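ATP-dependent DNA helicase PIF1 (Candida albicans, PDB 7OTJ) probably couples ATP hydrolysis to 5'-3' unwinding of DNA, including G-quadruplexes, to keep the nuclear and mitochondrial genomes stable. Local coordinates at residues Gly49-Ala54 with His69-Phe74; Thr96-Thr101 with Asn118-Ile123; Glu122-Leu127 with Gly135-Val140. One frame throughout, in Å; residues are numbered along the deposited sequence.

Contact 1. Residues Gly49-Ala54 with His69-Phe74; sequences GVAVTA and HSFAGF. With nucleotides of chain C.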
loop_
_atom_site.group_PDB
_atom_site.type_symbol
_atom_site.label_atom_id
_atom_site.label_comp_id
_atom_site.label_asym_id
_atom_site.label_seq_id
_atom_site.Cartn_x
_atom_site.Cartn_y
_atom_site.Cartn_z
ATOM N N GLY A 49 19.669 5.218 9.295
ATOM C CA GLY A 49 20.112 4.222 8.342
ATOM C C GLY A 49 19.158 3.068 8.136
ATOM O O GLY A 49 19.553 2.017 7.621
ATOM N N VAL A 50 17.889 3.263 8.481
ATOM C CA VAL A 50 16.871 2.234 8.314
ATOM C C VAL A 50 15.911 2.717 7.238
ATOM O O VAL A 50 15.256 3.753 7.394
ATOM C CB VAL A 50 16.129 1.940 9.626
ATOM C CG1 VAL A 50 15.145 0.799 9.419
ATOM C CG2 VAL A 50 17.122 1.623 10.741
ATOM N N ALA A 51 15.862 1.983 6.136
ATOM C CA ALA A 51 14.994 2.291 5.010
ATOM C C ALA A 51 13.731 1.435 5.116
ATOM O O ALA A 51 13.798 0.209 4.992
ATOM C CB ALA A 51 15.738 2.047 3.701
ATOM N N VAL A 52 12.590 2.070 5.393
ATOM C CA VAL A 52 11.300 1.378 5.485
ATOM C C VAL A 52 10.577 1.490 4.147
ATOM O O VAL A 52 10.275 2.598 3.686
ATOM C CB VAL A 52 10.435 1.955 6.618
ATOM C CG1 VAL A 52 9.132 1.178 6.736
ATOM C CG2 VAL A 52 11.196 1.967 7.935
ATOM N N THR A 53 10.200 0.350 3.568
ATOM C CA THR A 53 9.626 0.328 2.225
ATOM C C THR A 53 8.621 -0.808 2.108
ATOM O O THR A 53 8.660 -1.784 2.863
ATOM C CB THR A 53 10.644 0.156 1.077
ATOM O OG1 THR A 53 11.280 -1.124 1.171
ATOM C CG2 THR A 53 11.679 1.270 1.046
ATOM N N ALA A 54 7.683 -0.634 1.184
ATOM C CA ALA A 54 6.737 -1.671 0.815
ATOM C C ALA A 54 6.466 -1.551 -0.677
ATOM O O ALA A 54 6.801 -0.548 -1.313
ATOM C CB ALA A 54 5.442 -1.571 1.628
ATOM N N HIS A 69 10.033 1.923 -4.974
ATOM C CA HIS A 69 10.451 2.774 -6.086
ATOM C C HIS A 69 10.842 4.165 -5.603
ATOM O O HIS A 69 11.859 4.718 -6.040
ATOM C CB HIS A 69 9.340 2.867 -7.131
ATOM C CG HIS A 69 9.049 1.571 -7.820
ATOM N ND1 HIS A 69 8.255 0.592 -7.259
ATOM C CD2 HIS A 69 9.445 1.093 -9.024
ATOM C CE1 HIS A 69 8.175 -0.433 -8.087
ATOM N NE2 HIS A 69 8.890 -0.156 -9.164
ATOM N N SER A 70 10.054 4.739 -4.691
ATOM C CA SER A 70 10.354 6.081 -4.203
ATOM C C SER A 70 11.673 6.110 -3.439
ATOM O O SER A 70 12.439 7.076 -3.551
ATOM C CB SER A 70 9.216 6.577 -3.316
ATOM O OG SER A 70 9.294 7.972 -3.113
ATOM N N PHE A 71 11.961 5.053 -2.672
ATOM C CA PHE A 71 13.213 5.006 -1.923
ATOM C C PHE A 71 14.413 5.002 -2.855
ATOM O O PHE A 71 15.439 5.626 -2.562
ATOM C CB PHE A 71 13.259 3.769 -1.025
ATOM C CG PHE A 71 14.653 3.396 -0.591
ATOM C CD1 PHE A 71 15.266 4.058 0.465
ATOM C CD2 PHE A 71 15.359 2.396 -1.244
ATOM C CE1 PHE A 71 16.549 3.728 0.860
ATOM C CE2 PHE A 71 16.651 2.063 -0.848
ATOM C CZ PHE A 71 17.239 2.727 0.204
ATOM N N ALA A 72 14.297 4.310 -3.987
ATOM C CA ALA A 72 15.443 4.118 -4.865
ATOM C C ALA A 72 15.835 5.412 -5.562
ATOM O O ALA A 72 17.027 5.691 -5.734
ATOM C CB ALA A 72 15.140 3.027 -5.889
ATOM N N GLY A 73 14.856 6.214 -5.967
ATOM C CA GLY A 73 15.118 7.294 -6.892
ATOM C C GLY A 73 14.949 6.907 -8.340
ATOM O O GLY A 73 15.342 7.675 -9.220
ATOM N N PHE A 74 14.332 5.752 -8.603
ATOM C CA PHE A 74 14.240 5.187 -9.944
ATOM C C PHE A 74 13.285 5.956 -10.830
ATOM O O PHE A 74 13.403 5.907 -12.058
ATOM C CB PHE A 74 13.676 3.770 -9.871
ATOM C CG PHE A 74 14.677 2.723 -9.626
ATOM C CD1 PHE A 74 16.018 3.003 -9.712
ATOM C CD2 PHE A 74 14.267 1.439 -9.326
ATOM C CE1 PHE A 74 16.939 2.022 -9.484
ATOM C CE2 PHE A 74 15.179 0.456 -9.107
ATOM C CZ PHE A 74 16.519 0.742 -9.181
ATOM P P DT C 4 0.791 2.013 -6.163
ATOM O OP1 DT C 4 0.932 2.304 -4.716
ATOM O OP2 DT C 4 -0.204 2.735 -6.986
ATOM O "O5'" DT C 4 2.244 2.202 -6.807
ATOM C "C5'" DT C 4 3.366 1.641 -6.151
ATOM C "C4'" DT C 4 4.615 1.729 -7.009
ATOM O "O4'" DT C 4 4.495 0.854 -8.150
ATOM C "C3'" DT C 4 4.889 3.096 -7.598
ATOM O "O3'" DT C 4 5.558 3.883 -6.646
ATOM C "C2'" DT C 4 5.791 2.750 -8.781
ATOM C "C1'" DT C 4 5.229 1.398 -9.235
ATOM N N1 DT C 4 4.333 1.484 -10.445
ATOM C C2 DT C 4 4.772 0.951 -11.630
ATOM O O2 DT C 4 5.850 0.405 -11.754
ATOM N N3 DT C 4 3.899 1.075 -12.676
ATOM C C4 DT C 4 2.655 1.670 -12.661
ATOM O O4 DT C 4 1.948 1.733 -13.658
ATOM C C5 DT C 4 2.245 2.213 -11.390
ATOM C C7 DT C 4 0.908 2.881 -11.257
ATOM C C6 DT C 4 3.093 2.096 -10.349
ATOM P P DT C 6 8.791 10.111 -5.936
ATOM O OP1 DT C 6 10.014 9.414 -5.489
ATOM O OP2 DT C 6 7.561 9.999 -5.120
ATOM O "O5'" DT C 6 9.130 11.666 -6.118
HETATM O O HOH W 1 7.424 -0.157 -4.714
#
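Phe71 meets Ala51 and Thr53 from a helical turn whose neighbouring residues, His69 and Ser70, hold bound DNA. One short helix end thus serves the protein core and the nucleic acid together. The setting is the RecA-like P-loop fold of the PIF1 helicase. Strand 50-54 belongs to its parallel sheet, and helix 68-72 lies against one side of it.

The direct contact is apolar and rests on three buried residues. Ala51 CB reaches Phe71 CE1 at 3.4 Å and also lies near CD1 and CZ. The methyl comes at a slant to the ring, and so does the methyl of Thr53. Thr53 CG2 sits 3.6 Å from Phe71 CB, close to the root of the side chain. With CG anti to the backbone N (chi1 160°), Phe71 sends its ring along the strand from Thr53 to Ala51. Thr53 is turned so that CG2 stands anti to its carbonyl carbon and faces the helix. Its hydroxyl is left to the next strand, where OG1 bonds to Ile105 O. On the other side of the strand, Val50 and Val52 pack on helix 31-45.

On the DNA side, the His69 ring turns one face to the sugar of DT4 of chain C. C2' of that nucleotide is 3.6 Å from His69 CG and lies toward the rim of the ring. His69 ND1 also has a water at 2.8 Å, which donates a weak bond to Ala54 O and so links the two segments a second way. Ser70 gives the direct grip on the backbone of the DNA: its OG donates a hydrogen bond of 2.9 Å to OP1 of DT6 of chain C.

Contact 2. Residues Thr96-Thr101 with Asn118-Ile123; sequences TRWRET and NKLNEI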
loop_
_atom_site.group_PDB
_atom_site.type_symbol
_atom_site.label_atom_id
_atom_site.label_comp_id
_atom_site.label_asym_id
_atom_site.label_seq_id
_atom_site.Cartn_x
_atom_site.Cartn_y
_atom_site.Cartn_z
ATOM N N THR A 96 22.445 10.262 -1.406
ATOM C CA THR A 96 22.904 10.233 -0.022
ATOM C C THR A 96 22.211 9.122 0.757
ATOM O O THR A 96 22.858 8.385 1.513
ATOM C CB THR A 96 22.663 11.594 0.643
ATOM O OG1 THR A 96 23.441 12.601 -0.020
ATOM C CG2 THR A 96 23.056 11.556 2.108
ATOM N N ARG A 97 20.903 8.955 0.537
ATOM C CA ARG A 97 20.141 7.937 1.249
ATOM C C ARG A 97 20.639 6.538 0.914
ATOM O O ARG A 97 20.683 5.661 1.785
ATOM C CB ARG A 97 18.657 8.083 0.916
ATOM C CG ARG A 97 17.750 7.134 1.668
ATOM C CD ARG A 97 16.310 7.430 1.352
ATOM N NE ARG A 97 16.121 7.583 -0.084
ATOM C CZ ARG A 97 14.999 7.999 -0.650
ATOM N NH1 ARG A 97 13.932 8.303 0.072
ATOM N NH2 ARG A 97 14.948 8.118 -1.975
ATOM N N TRP A 98 21.029 6.312 -0.343
ATOM C CA TRP A 98 21.592 5.022 -0.723
ATOM C C TRP A 98 22.892 4.729 0.023
ATOM O O TRP A 98 23.206 3.563 0.285
ATOM C CB TRP A 98 21.834 4.969 -2.231
ATOM C CG TRP A 98 20.699 4.411 -3.021
ATOM C CD1 TRP A 98 19.891 5.087 -3.890
ATOM C CD2 TRP A 98 20.246 3.053 -3.026
ATOM N NE1 TRP A 98 18.960 4.233 -4.437
ATOM C CE2 TRP A 98 19.157 2.979 -3.922
ATOM C CE3 TRP A 98 20.651 1.894 -2.360
ATOM C CZ2 TRP A 98 18.473 1.791 -4.168
ATOM C CZ3 TRP A 98 19.970 0.720 -2.604
ATOM C CH2 TRP A 98 18.892 0.676 -3.497
ATOM N N ARG A 99 23.661 5.760 0.372
ATOM C CA ARG A 99 24.925 5.514 1.057
ATOM C C ARG A 99 24.769 5.449 2.568
ATOM O O ARG A 99 25.524 4.727 3.229
ATOM C CB ARG A 99 25.954 6.586 0.689
ATOM C CG ARG A 99 26.506 6.440 -0.718
ATOM C CD ARG A 99 27.566 7.485 -1.027
ATOM N NE ARG A 99 27.071 8.841 -0.812
ATOM C CZ ARG A 99 27.454 9.631 0.183
ATOM N NH1 ARG A 99 28.354 9.237 1.072
ATOM N NH2 ARG A 99 26.922 10.847 0.285
ATOM N N GLU A 100 23.786 6.150 3.129
ATOM C CA GLU A 100 23.571 6.135 4.569
ATOM C C GLU A 100 22.685 4.985 5.037
ATOM O O GLU A 100 22.543 4.796 6.251
ATOM C CB GLU A 100 22.956 7.463 5.029
ATOM C CG GLU A 100 23.783 8.694 4.691
ATOM C CD GLU A 100 23.173 9.972 5.238
ATOM O OE1 GLU A 100 23.921 10.805 5.796
ATOM O OE2 GLU A 100 21.939 10.142 5.112
ATOM N N THR A 101 22.094 4.213 4.123
ATOM C CA THR A 101 21.194 3.130 4.508
ATOM C C THR A 101 21.988 1.926 5.003
ATOM O O THR A 101 22.935 1.483 4.347
ATOM C CB THR A 101 20.293 2.723 3.333
ATOM O OG1 THR A 101 19.344 3.760 3.061
ATOM C CG2 THR A 101 19.531 1.442 3.653
ATOM N N ASN A 118 16.895 -7.186 -8.888
ATOM C CA ASN A 118 18.242 -7.336 -9.437
ATOM C C ASN A 118 18.862 -5.986 -9.780
ATOM O O ASN A 118 20.068 -5.783 -9.584
ATOM C CB ASN A 118 18.209 -8.236 -10.674
ATOM C CG ASN A 118 18.124 -9.715 -10.324
ATOM O OD1 ASN A 118 18.501 -10.125 -9.229
ATOM N ND2 ASN A 118 17.641 -10.525 -11.264
ATOM N N LYS A 119 18.055 -5.050 -10.286
ATOM C CA LYS A 119 18.545 -3.694 -10.516
ATOM C C LYS A 119 18.908 -3.021 -9.199
ATOM O O LYS A 119 19.977 -2.418 -9.070
ATOM C CB LYS A 119 17.499 -2.866 -11.265
ATOM C CG LYS A 119 17.176 -3.363 -12.665
ATOM C CD LYS A 119 16.156 -2.464 -13.349
ATOM C CE LYS A 119 16.077 -2.755 -14.834
ATOM N NZ LYS A 119 15.125 -1.841 -15.518
ATOM N N LEU A 120 18.025 -3.122 -8.203
ATOM C CA LEU A 120 18.329 -2.553 -6.895
ATOM C C LEU A 120 19.623 -3.128 -6.339
ATOM O O LEU A 120 20.420 -2.403 -5.734
ATOM C CB LEU A 120 17.173 -2.807 -5.931
ATOM C CG LEU A 120 15.895 -2.016 -6.228
ATOM C CD1 LEU A 120 14.712 -2.556 -5.434
ATOM C CD2 LEU A 120 16.120 -0.542 -5.935
ATOM N N ASN A 121 19.850 -4.429 -6.543
ATOM C CA ASN A 121 21.079 -5.057 -6.071
ATOM C C ASN A 121 22.307 -4.432 -6.726
ATOM O O ASN A 121 23.247 -4.016 -6.039
ATOM C CB ASN A 121 21.025 -6.560 -6.339
ATOM C CG ASN A 121 22.128 -7.316 -5.625
ATOM O OD1 ASN A 121 22.724 -6.811 -4.671
ATOM N ND2 ASN A 121 22.402 -8.535 -6.078
ATOM N N GLU A 122 22.300 -4.339 -8.061
ATOM C CA GLU A 122 23.429 -3.760 -8.784
ATOM C C GLU A 122 23.627 -2.297 -8.421
ATOM O O GLU A 122 24.765 -1.824 -8.325
ATOM C CB GLU A 122 23.227 -3.917 -10.292
ATOM C CG GLU A 122 23.148 -5.373 -10.759
ATOM C CD GLU A 122 23.135 -5.523 -12.277
ATOM O OE1 GLU A 122 22.861 -6.646 -12.753
ATOM O OE2 GLU A 122 23.403 -4.533 -12.993
ATOM N N ILE A 123 22.533 -1.564 -8.208
ATOM C CA ILE A 123 22.644 -0.145 -7.892
ATOM C C ILE A 123 23.220 0.035 -6.498
ATOM O O ILE A 123 24.070 0.904 -6.269
ATOM C CB ILE A 123 21.274 0.549 -8.038
ATOM C CG1 ILE A 123 21.069 1.005 -9.480
ATOM C CG2 ILE A 123 21.158 1.739 -7.101
ATOM C CD1 ILE A 123 19.826 0.477 -10.133
#
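Trp98 meets Leu120 and Ile123 with two different parts of its indole. Ile123 lies over a face, and Leu120 lies at the edge. The three side chains are buried and join the end of helix 92-100 to helix 114-128, in the P-loop domain of the helicase. Trp98 has a chi1 of -92°, well off a staggered value. With chi2 at 112°, this helps turn the benzene ring of the indole toward helix 114-128.

Ile123 uses its CG2 methyl. This branch stands anti to the backbone N, beside the carbonyl carbon, and that places it above the indole. It makes a CH-pi contact with the six-membered ring, 4.2 Å from the centroid. Its nearest atoms are Trp98 CE2 and CZ2. The CG1 branch of Ile123 runs away from the tryptophan.

Leu120 starts out across the contact rather than into it. Its CG is anti to the carbonyl carbon, and the end of the chain then swings nearer. CD2 arrives in the plane of the indole, 3.8 Å from Trp98 CZ2 and 3.9 Å from Trp98 CH2. The two side chains cross at about a right angle.

Trp98 is held on more sides than these. Its NE1 bonds to Ala72 O, and its ring meets that of Phe71 with the planes at about 55°.

Across residues 96-101 and 118-123, hydrocarbon meets aromatic carbon. Just beyond, Arg128 NH1 of the same helix 114-128 bonds to Trp98 O. The apolar packing has little directionality of its own. The rotation of the indole is probably set in large part by the NE1 bond to helix 68-72, which also satisfies the one polar atom of this buried ring.

Contact 3. Residues Glu122-Leu127 with Gly135-Val140; sequences EIAKNL and GGIQLV
Ala124 and Lys125 form a shallow seat on helix 114-128 for the backbone of Gly135. This closes part of a beta-alpha-beta unit of the P-loop fold, made of strand 103-107, helix 114-128 and strand 138-143. Lys125 CG lies 3.7 Å from Gly135 N, and Ala124 CB lies 4.0 Å from the same nitrogen. Both touches are van der Waals packing. Gly135 has no side chain to stand between its backbone and the helix, and the CA atoms of Lys125 and Gly135 are only 4.0 Å apart. Gly135 has positive phi, 57°, as does Gly136, so the chain bends through both glycines before entering the strand. Ile137 follows and points back at the helix. Its CD1 comes to 4.4 Å from Ala124 CB, a looser touch.

Farther out, Arg128, at the end of the same helix, bonds through NE to Gly135 O. Ala124 also packs on Trp98, and Ile137 packs on Leu104. The strand itself is fixed in the sheet by backbone bonds from Gln138 and Val140 to Leu104. Only the first part of the Lys125 side chain takes part in the contact. With CG beside the backbone N (chi1 -62°) and the rest extended, the chain carries its charge away from Gly135, and NZ forms a salt bridge with Glu178 OE2.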
loop_
_atom_site.group_PDB
_atom_site.type_symbol
_atom_site.label_atom_id
_atom_site.label_comp_id
_atom_site.label_asym_id
_atom_site.label_seq_id
_atom_site.Cartn_x
_atom_site.Cartn_y
_atom_site.Cartn_z
ATOM N N GLU A 122 22.300 -4.339 -8.061
ATOM C CA GLU A 122 23.429 -3.760 -8.784
ATOM C C GLU A 122 23.627 -2.297 -8.421
ATOM O O GLU A 122 24.765 -1.824 -8.325
ATOM C CB GLU A 122 23.227 -3.917 -10.292
ATOM C CG GLU A 122 23.148 -5.373 -10.759
ATOM C CD GLU A 122 23.135 -5.523 -12.277
ATOM O OE1 GLU A 122 22.861 -6.646 -12.753
ATOM O OE2 GLU A 122 23.403 -4.533 -12.993
ATOM N N ILE A 123 22.533 -1.564 -8.208
ATOM C CA ILE A 123 22.644 -0.145 -7.892
ATOM C C ILE A 123 23.220 0.035 -6.498
ATOM O O ILE A 123 24.070 0.904 -6.269
ATOM C CB ILE A 123 21.274 0.549 -8.038
ATOM C CG1 ILE A 123 21.069 1.005 -9.480
ATOM C CG2 ILE A 123 21.158 1.739 -7.101
ATOM C CD1 ILE A 123 19.826 0.477 -10.133
ATOM N N ALA A 124 22.781 -0.797 -5.552
ATOM C CA ALA A 124 23.342 -0.766 -4.207
ATOM C C ALA A 124 24.856 -0.937 -4.238
ATOM O O ALA A 124 25.593 -0.142 -3.644
ATOM C CB ALA A 124 22.697 -1.858 -3.355
ATOM N N LYS A 125 25.338 -1.972 -4.928
ATOM C CA LYS A 125 26.774 -2.209 -5.008
ATOM C C LYS A 125 27.498 -1.023 -5.632
ATOM O O LYS A 125 28.515 -0.558 -5.107
ATOM C CB LYS A 125 27.052 -3.495 -5.786
ATOM C CG LYS A 125 26.473 -4.743 -5.129
ATOM C CD LYS A 125 26.654 -5.979 -5.996
ATOM C CE LYS A 125 26.028 -7.195 -5.340
ATOM N NZ LYS A 125 26.248 -8.429 -6.137
ATOM N N ASN A 126 26.978 -0.511 -6.749
ATOM C CA ASN A 126 27.682 0.539 -7.480
ATOM C C ASN A 126 27.783 1.819 -6.662
ATOM O O ASN A 126 28.879 2.351 -6.456
ATOM C CB ASN A 126 26.981 0.815 -8.808
ATOM C CG ASN A 126 27.792 1.715 -9.712
ATOM O OD1 ASN A 126 28.543 1.238 -10.562
ATOM N ND2 ASN A 126 27.655 3.024 -9.528
ATOM N N LEU A 127 26.644 2.331 -6.191
ATOM C CA LEU A 127 26.633 3.612 -5.495
ATOM C C LEU A 127 27.442 3.574 -4.207
ATOM O O LEU A 127 27.967 4.607 -3.774
ATOM C CB LEU A 127 25.195 4.029 -5.198
ATOM C CG LEU A 127 24.250 4.184 -6.391
ATOM C CD1 LEU A 127 22.922 4.685 -5.898
ATOM C CD2 LEU A 127 24.834 5.133 -7.412
ATOM N N GLY A 135 25.270 -4.401 -1.647
ATOM C CA GLY A 135 26.249 -3.404 -1.247
ATOM C C GLY A 135 26.403 -3.270 0.250
ATOM O O GLY A 135 26.624 -2.161 0.749
ATOM N N GLY A 136 26.244 -4.369 0.985
ATOM C CA GLY A 136 26.394 -4.389 2.426
ATOM C C GLY A 136 25.132 -4.080 3.203
ATOM O O GLY A 136 25.117 -4.264 4.428
ATOM N N ILE A 137 24.068 -3.634 2.533
ATOM C CA ILE A 137 22.816 -3.321 3.214
ATOM C C ILE A 137 22.176 -4.609 3.709
ATOM O O ILE A 137 22.122 -5.609 2.985
ATOM C CB ILE A 137 21.870 -2.552 2.279
ATOM C CG1 ILE A 137 22.504 -1.216 1.871
ATOM C CG2 ILE A 137 20.517 -2.359 2.944
ATOM C CD1 ILE A 137 21.762 -0.484 0.768
ATOM N N GLN A 138 21.699 -4.598 4.949
ATOM C CA GLN A 138 20.949 -5.736 5.461
ATOM C C GLN A 138 19.550 -5.729 4.846
ATOM O O GLN A 138 18.789 -4.770 5.020
ATOM C CB GLN A 138 20.873 -5.691 6.986
ATOM C CG GLN A 138 20.093 -6.853 7.602
ATOM C CD GLN A 138 19.839 -6.669 9.090
ATOM O OE1 GLN A 138 20.285 -5.693 9.694
ATOM N NE2 GLN A 138 19.117 -7.609 9.686
ATOM N N LEU A 139 19.217 -6.785 4.115
ATOM C CA LEU A 139 17.916 -6.888 3.477
ATOM C C LEU A 139 16.964 -7.636 4.402
ATOM O O LEU A 139 17.284 -8.731 4.876
ATOM C CB LEU A 139 18.042 -7.604 2.133
ATOM C CG LEU A 139 16.771 -7.771 1.309
ATOM C CD1 LEU A 139 16.199 -6.414 0.949
ATOM C CD2 LEU A 139 17.083 -8.568 0.061
ATOM N N VAL A 140 15.809 -7.029 4.675
ATOM C CA VAL A 140 14.759 -7.638 5.494
ATOM C C VAL A 140 13.501 -7.669 4.638
ATOM O O VAL A 140 12.794 -6.661 4.521
ATOM C CB VAL A 140 14.513 -6.879 6.802
ATOM C CG1 VAL A 140 13.347 -7.518 7.578
ATOM C CG2 VAL A 140 15.789 -6.819 7.658
#

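Overall arrangement
From the N terminus, contact 1 comes first and closes the loop from strand 50-54 through helix 57-61 and strand 66-67 to helix 68-72. Contact 2 opens after it and spans strand 103-107, bringing together the helices on either side of it in sequence. Contact 3 starts on Glu122 and Ile123, where contact 2 ends, and closes the short loop from helix 114-128 into strand 138-143. Contacts 2 and 3 overlap at those two residues, and none of the three encloses another. Contact 1 also touches contact 2 through Phe74 CE1 and Ile123 CD1. Together they tie the DNA-facing helix 68-72 and two further helices to the parallel sheet of one P-loop domain.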